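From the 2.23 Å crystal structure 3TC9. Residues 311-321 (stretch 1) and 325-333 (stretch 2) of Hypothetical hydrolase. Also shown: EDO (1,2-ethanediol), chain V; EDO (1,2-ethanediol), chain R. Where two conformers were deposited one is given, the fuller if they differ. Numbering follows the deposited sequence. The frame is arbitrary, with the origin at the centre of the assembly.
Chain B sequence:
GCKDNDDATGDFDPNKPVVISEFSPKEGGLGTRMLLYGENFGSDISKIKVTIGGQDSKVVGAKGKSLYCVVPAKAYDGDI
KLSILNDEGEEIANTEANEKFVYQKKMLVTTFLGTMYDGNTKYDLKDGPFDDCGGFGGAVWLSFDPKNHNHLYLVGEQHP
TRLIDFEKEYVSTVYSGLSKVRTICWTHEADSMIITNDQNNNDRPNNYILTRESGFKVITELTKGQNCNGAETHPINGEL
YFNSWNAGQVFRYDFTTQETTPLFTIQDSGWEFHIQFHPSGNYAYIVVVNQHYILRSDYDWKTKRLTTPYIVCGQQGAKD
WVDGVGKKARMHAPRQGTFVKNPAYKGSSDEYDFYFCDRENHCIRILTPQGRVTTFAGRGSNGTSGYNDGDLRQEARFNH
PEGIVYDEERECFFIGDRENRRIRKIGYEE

Stretch 1 311-321: IVCGQQGAKDW
Stretch 2 (325-333) VGKKARMHA

Stretch 1 leaves a strand at I311-V312, turns a corner at C313 and runs on as loop; stretch 2 is loop apart from a 3-10 segment at K327-K328. Their overall course is the same, since the nearest CA pairs rise together: C313 CA to G326 CA 4.0 Å, G314 CA to K327 CA 4.5 Å, K319 CA to H332 CA 4.8 Å. After K319, stretch 1 turns back across stretch 2, so D320 meets M331 and R330, and W321 meets R330. Together they bury 661 Å², with R330, M331 and D320 the largest contributors (111, 66 and 59 Å²).

At the start, the backbones meet closely. G314 N donates to G326 O at 3.1 Å with an N-H...O angle of 160°, and the same carbonyl receives A329 N at 3.1 Å. CA-H...O contacts reinforce the join: G326 CA to V312 O at 3.3 Å and G314 CA to A329 O at 3.1 Å. Both glycines have positive phi (G314 89/165, G326 57/-129). An ideal CB on G314 would lie 3.3 Å from M331 CE, a tight fit.

R330 (phi/psi -134/146) points its CB toward stretch 1, and chi angles of -57° (m), -71° (m), 140° and 84° fold the guanidinium back over its own stretch, where NH2 donates to K327 O at 2.8 Å. Q315, with chi1 t and chi2 p, lays its CB over one face of this planar group, 3.4 Å from R330 NE. R330 CD lies 4.2 Å from A318 CB. A water accepts from R330 NH1 at 2.9 Å and donates to D320 OD2 at 2.7 Å, linking the opposite charges indirectly.

M331, a selenomethionine, starts with CB away from stretch 1, but chi angles of 68° (p), -149° and 60° (p) bring its end back: CE reaches C313 SG (chi1 p) at 3.7 Å, an apolar contact between buried side chains. Its backbone serves the other end of the interface, where D320 N donates to M331 O at 3.2 Å and 163°. Between these points, a type II turn from Q315 to A318, closed by A318 N to Q315 O at 2.9 Å, makes stretch 1 bulge. A second water spans the gap, accepting from Q315 N and M331 N, each at 3.2 Å, and donating to A318 O at 2.7 Å.

D320 is extended (-172/177, chi1 t); its CB lies 3.6 Å from R330 CB, and its OD1 accepts W321 N at 2.8 Å. Beside it, K319 CB sits 3.8 Å from the centroid of the H332 ring (chi1 t), 8° off the normal, a CH-pi contact. At the ring edge, H332 ND1 donates to O1 of the chain V ethanediol at 2.8 Å.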

ATOM      1  N   ILE B 311       8.662 -27.330 -10.734  1.00 40.85           N
ATOM      2  CA  ILE B 311       9.275 -26.194 -11.455  1.00 39.85           C
ATOM      3  C   ILE B 311       8.245 -25.068 -11.589  1.00 43.35           C
ATOM      4  O   ILE B 311       7.084 -25.317 -11.904  1.00 42.71           O
ATOM      5  CB  ILE B 311       9.899 -26.620 -12.828  1.00 42.47           C
ATOM      6  CG1 ILE B 311      10.994 -27.685 -12.617  1.00 43.88           C
ATOM      7  CG2 ILE B 311      10.468 -25.412 -13.596  1.00 40.83           C
ATOM      8  CD1 ILE B 311      11.495 -28.394 -13.906  1.00 57.79           C
ATOM      9  N   VAL B 312       8.684 -23.845 -11.305  1.00 41.49           N
ATOM     10  CA  VAL B 312       7.861 -22.648 -11.401  1.00 41.55           C
ATOM     11  C   VAL B 312       8.306 -21.816 -12.620  1.00 45.04           C
ATOM     12  O   VAL B 312       7.443 -21.343 -13.368  1.00 45.24           O
ATOM     13  CB  VAL B 312       7.874 -21.868 -10.064  1.00 44.84           C
ATOM     14  CG1 VAL B 312       7.608 -20.393 -10.270  1.00 44.23           C
ATOM     15  CG2 VAL B 312       6.837 -22.466  -9.120  1.00 45.57           C
ATOM     16  N   CYS B 313       9.625 -21.655 -12.838  1.00 41.34           N
ATOM     17  CA  CYS B 313      10.112 -20.894 -13.996  1.00 41.17           C
ATOM     18  C   CYS B 313      11.545 -21.263 -14.365  1.00 44.15           C
ATOM     19  O   CYS B 313      12.309 -21.700 -13.507  1.00 43.32           O
ATOM     20  CB  CYS B 313       9.975 -19.388 -13.780  1.00 41.82           C
ATOM     21  SG  CYS B 313      11.033 -18.711 -12.485  1.00 45.59           S
ATOM     22  N   GLY B 314      11.907 -21.006 -15.624  1.00 39.08           N
ATOM     23  CA  GLY B 314      13.244 -21.261 -16.137  1.00 39.08           C
ATOM     24  C   GLY B 314      13.362 -22.674 -16.678  1.00 42.28           C
ATOM     25  O   GLY B 314      12.498 -23.507 -16.417  1.00 38.74           O
ATOM     26  N   GLN B 315      14.423 -22.935 -17.447  1.00 39.27           N
ATOM     27  CA  GLN B 315      14.704 -24.233 -18.034  1.00 39.68           C
ATOM     28  C   GLN B 315      16.039 -24.764 -17.486  1.00 43.70           C
ATOM     29  O   GLN B 315      17.061 -24.101 -17.627  1.00 42.40           O
ATOM     30  CB  GLN B 315      14.703 -24.110 -19.574  1.00 41.05           C
ATOM     31  CG  GLN B 315      14.929 -25.416 -20.324  1.00 35.80           C
ATOM     32  CD  GLN B 315      13.769 -26.379 -20.315  1.00 50.61           C
ATOM     33  OE1 GLN B 315      12.594 -26.014 -20.448  1.00 48.94           O
ATOM     34  NE2 GLN B 315      14.097 -27.652 -20.297  1.00 50.54           N
ATOM     35  N   GLN B 316      16.008 -25.960 -16.855  1.00 43.79           N
ATOM     36  CA  GLN B 316      17.179 -26.624 -16.262  0.50 44.06           C
ATOM     37  C   GLN B 316      18.374 -26.582 -17.214  1.00 49.27           C
ATOM     38  O   GLN B 316      18.289 -27.083 -18.341  1.00 50.31           O
ATOM     39  CB  GLN B 316      16.874 -28.091 -15.878  0.50 45.78           C
ATOM     40  CG  GLN B 316      15.679 -28.282 -14.964  0.50 41.79           C
ATOM     41  CD  GLN B 316      14.455 -28.687 -15.732  0.50 44.89           C
ATOM     42  OE1 GLN B 316      13.825 -27.870 -16.421  0.50 38.75           O
ATOM     43  NE2 GLN B 316      14.090 -29.962 -15.618  0.50 25.01           N
ATOM     44  N   GLY B 317      19.455 -25.948 -16.766  1.00 45.86           N
ATOM     45  CA  GLY B 317      20.698 -25.816 -17.518  1.00 46.19           C
ATOM     46  C   GLY B 317      20.703 -24.868 -18.701  1.00 51.49           C
ATOM     47  O   GLY B 317      21.728 -24.782 -19.392  1.00 55.01           O
ATOM     48  N   ALA B 318      19.580 -24.157 -18.965  1.00 44.44           N
ATOM     49  CA  ALA B 318      19.495 -23.252 -20.116  1.00 42.39           C
ATOM     50  C   ALA B 318      19.668 -21.777 -19.697  1.00 41.59           C
ATOM     51  O   ALA B 318      18.708 -21.111 -19.301  1.00 40.97           O
ATOM     52  CB  ALA B 318      18.189 -23.457 -20.863  1.00 42.94           C
ATOM     53  N   LYS B 319      20.919 -21.294 -19.787  1.00 35.32           N
ATOM     54  CA  LYS B 319      21.369 -19.935 -19.460  1.00 33.68           C
ATOM     55  C   LYS B 319      20.919 -18.947 -20.525  1.00 38.59           C
ATOM     56  O   LYS B 319      21.321 -19.081 -21.684  1.00 39.69           O
ATOM     57  CB  LYS B 319      22.918 -19.860 -19.404  1.00 34.46           C
ATOM     58  CG  LYS B 319      23.668 -20.894 -18.604  1.00 44.90           C
ATOM     59  CD  LYS B 319      24.988 -21.165 -19.307  1.00 57.17           C
ATOM     60  CE  LYS B 319      26.016 -21.789 -18.414  1.00 75.36           C
ATOM     61  NZ  LYS B 319      27.382 -21.517 -18.924  1.00 88.35           N
ATOM     62  N   ASP B 320      20.163 -17.931 -20.154  1.00 32.44           N
ATOM     63  CA  ASP B 320      19.771 -16.905 -21.118  1.00 31.73           C
ATOM     64  C   ASP B 320      19.086 -15.760 -20.407  1.00 34.61           C
ATOM     65  O   ASP B 320      18.896 -15.830 -19.209  1.00 35.08           O
ATOM     66  CB  ASP B 320      18.835 -17.510 -22.193  1.00 34.02           C
ATOM     67  CG  ASP B 320      18.884 -16.844 -23.548  1.00 44.11           C
ATOM     68  OD1 ASP B 320      19.396 -15.693 -23.637  1.00 45.08           O
ATOM     69  OD2 ASP B 320      18.352 -17.431 -24.503  1.00 52.92           O
ATOM     70  N   TRP B 321      18.709 -14.713 -21.137  1.00 31.92           N
ATOM     71  CA  TRP B 321      17.940 -13.593 -20.619  1.00 31.11           C
ATOM     72  C   TRP B 321      16.683 -13.508 -21.447  1.00 35.42           C
ATOM     73  O   TRP B 321      16.739 -13.103 -22.606  1.00 38.23           O
ATOM     74  CB  TRP B 321      18.737 -12.279 -20.628  1.00 29.87           C
ATOM     75  CG  TRP B 321      17.931 -11.141 -20.079  1.00 30.30           C
ATOM     76  CD1 TRP B 321      17.503 -10.983 -18.792  1.00 32.78           C
ATOM     77  CD2 TRP B 321      17.307 -10.103 -20.840  1.00 30.51           C
ATOM     78  NE1 TRP B 321      16.698  -9.875 -18.695  1.00 32.86           N
ATOM     79  CE2 TRP B 321      16.593  -9.291 -19.931  1.00 34.77           C
ATOM     80  CE3 TRP B 321      17.355  -9.726 -22.198  1.00 32.08           C
ATOM     81  CZ2 TRP B 321      15.921  -8.134 -20.336  1.00 33.77           C
ATOM     82  CZ3 TRP B 321      16.697  -8.572 -22.597  1.00 33.19           C
ATOM     83  CH2 TRP B 321      16.006  -7.783 -21.671  1.00 33.43           C
ATOM     84  N   VAL B 325       6.564 -16.568 -19.329  1.00 35.61           N
ATOM     85  CA  VAL B 325       5.817 -17.351 -18.349  1.00 34.47           C
ATOM     86  C   VAL B 325       6.413 -18.761 -18.182  1.00 40.39           C
ATOM     87  O   VAL B 325       6.672 -19.462 -19.161  1.00 40.02           O
ATOM     88  CB  VAL B 325       4.317 -17.417 -18.734  1.00 37.96           C
ATOM     89  CG1 VAL B 325       3.508 -18.285 -17.756  1.00 38.46           C
ATOM     90  CG2 VAL B 325       3.721 -16.030 -18.821  1.00 36.27           C
ATOM     91  N   GLY B 326       6.572 -19.171 -16.925  1.00 38.31           N
ATOM     92  CA  GLY B 326       7.042 -20.502 -16.567  1.00 38.19           C
ATOM     93  C   GLY B 326       8.385 -20.865 -17.167  1.00 41.88           C
ATOM     94  O   GLY B 326       9.344 -20.089 -17.065  1.00 40.46           O
ATOM     95  N   LYS B 327       8.457 -22.038 -17.813  1.00 37.16           N
ATOM     96  CA  LYS B 327       9.662 -22.567 -18.437  1.00 36.66           C
ATOM     97  C   LYS B 327      10.073 -21.787 -19.700  1.00 41.52           C
ATOM     98  O   LYS B 327      11.180 -21.989 -20.186  1.00 43.30           O
ATOM     99  CB  LYS B 327       9.540 -24.094 -18.718  1.00 39.95           C
ATOM    100  CG  LYS B 327       8.389 -24.562 -19.624  1.00 64.12           C
ATOM    101  CD  LYS B 327       8.480 -26.102 -19.852  1.00 77.74           C
ATOM    102  CE  LYS B 327       7.469 -26.692 -20.826  1.00 80.60           C
ATOM    103  NZ  LYS B 327       7.519 -28.190 -20.870  1.00 69.50           N
ATOM    104  N   LYS B 328       9.233 -20.877 -20.203  1.00 37.95           N
ATOM    105  CA  LYS B 328       9.593 -20.015 -21.336  1.00 38.55           C
ATOM    106  C   LYS B 328      10.530 -18.892 -20.855  1.00 40.73           C
ATOM    107  O   LYS B 328      11.262 -18.309 -21.651  1.00 41.03           O
ATOM    108  CB  LYS B 328       8.341 -19.433 -22.032  1.00 41.75           C
ATOM    109  CG  LYS B 328       7.491 -20.492 -22.723  1.00 39.81           C
ATOM    110  CD  LYS B 328       6.502 -19.844 -23.687  1.00 54.49           C
ATOM    111  N   ALA B 329      10.508 -18.584 -19.554  1.00 36.51           N
ATOM    112  CA  ALA B 329      11.427 -17.579 -18.998  1.00 35.58           C
ATOM    113  C   ALA B 329      12.810 -18.194 -18.813  1.00 37.20           C
ATOM    114  O   ALA B 329      12.921 -19.403 -18.620  1.00 37.25           O
ATOM    115  CB  ALA B 329      10.906 -17.068 -17.677  1.00 35.64           C
ATOM    116  N   ARG B 330      13.854 -17.379 -18.928  1.00 32.90           N
ATOM    117  CA  ARG B 330      15.238 -17.830 -18.791  1.00 33.51           C
ATOM    118  C   ARG B 330      16.012 -16.902 -17.921  1.00 35.18           C
ATOM    119  O   ARG B 330      15.820 -15.692 -17.964  1.00 32.46           O
ATOM    120  CB  ARG B 330      15.967 -17.956 -20.147  1.00 34.56           C
ATOM    121  CG  ARG B 330      15.313 -18.889 -21.155  1.00 42.40           C
ATOM    122  CD  ARG B 330      15.441 -20.336 -20.786  1.00 41.63           C
ATOM    123  NE  ARG B 330      14.218 -21.100 -21.063  1.00 36.60           N
ATOM    124  CZ  ARG B 330      13.922 -21.618 -22.247  1.00 45.90           C
ATOM    125  NH1 ARG B 330      14.683 -21.360 -23.296  1.00 36.28           N
ATOM    126  NH2 ARG B 330      12.832 -22.369 -22.400  1.00 36.03           N
HETATM  127  N   MSE B 331      16.940 -17.475 -17.168  1.00 33.21           N
HETATM  128  CA  MSE B 331      17.808 -16.706 -16.299  1.00 33.01           C
HETATM  129  C   MSE B 331      19.230 -17.264 -16.370  1.00 36.92           C
HETATM  130  O   MSE B 331      19.488 -18.263 -17.036  1.00 37.83           O
HETATM  131  CB  MSE B 331      17.255 -16.675 -14.865  1.00 34.37           C
HETATM  132  CG  MSE B 331      17.282 -18.009 -14.161  1.00 40.78           C
HETATM  133 SE   MSE B 331      15.807 -18.090 -12.929  0.75 47.42          SE
HETATM  134  CE  MSE B 331      14.222 -17.853 -14.249  1.00 40.78           C
ATOM    135  N   HIS B 332      20.149 -16.573 -15.743  1.00 33.25           N
ATOM    136  CA  HIS B 332      21.534 -16.953 -15.738  1.00 33.39           C
ATOM    137  C   HIS B 332      22.139 -16.598 -14.393  1.00 38.10           C
ATOM    138  O   HIS B 332      22.479 -15.436 -14.132  1.00 37.09           O
ATOM    139  CB  HIS B 332      22.271 -16.279 -16.906  1.00 33.92           C
ATOM    140  CG  HIS B 332      23.647 -16.814 -17.150  1.00 38.07           C
ATOM    141  ND1 HIS B 332      24.420 -16.353 -18.199  1.00 40.14           N
ATOM    142  CD2 HIS B 332      24.365 -17.727 -16.449  1.00 40.01           C
ATOM    143  CE1 HIS B 332      25.578 -16.985 -18.098  1.00 39.88           C
ATOM    144  NE2 HIS B 332      25.595 -17.812 -17.055  1.00 40.59           N
ATOM    145  N   ALA B 333      22.270 -17.633 -13.542  1.00 36.50           N
ATOM    146  CA  ALA B 333      22.803 -17.628 -12.173  1.00 35.87           C
ATOM    147  C   ALA B 333      21.908 -16.791 -11.232  1.00 37.99           C
ATOM    148  O   ALA B 333      22.350 -15.743 -10.756  1.00 36.14           O
ATOM    149  CB  ALA B 333      24.259 -17.127 -12.140  1.00 35.81           C
TER
HETATM  150  C1  EDO V 498      23.563 -14.838 -21.031  1.00 60.61           C
HETATM  151  O1  EDO V 498      22.636 -15.169 -19.986  1.00 54.48           O
HETATM  152  C2  EDO V 498      22.807 -14.531 -22.321  1.00 61.53           C
HETATM  153  O2  EDO V 498      22.502 -15.751 -23.008  1.00 71.88           O
HETATM  154  C1  EDO R 486      27.886 -19.556 -14.565  1.00 60.49           C
HETATM  155  O1  EDO R 486      26.480 -19.765 -14.464  1.00 59.77           O
HETATM  156  C2  EDO R 486      28.348 -20.161 -15.882  1.00 61.54           C
HETATM  157  O2  EDO R 486      27.812 -19.393 -16.963  1.00 67.66           O
HETATM  158  O   HOH W   1      16.665 -20.590 -17.603  1.00 33.62           O
HETATM  159  O   HOH W   2      16.660 -19.565 -24.293  1.00 37.10           O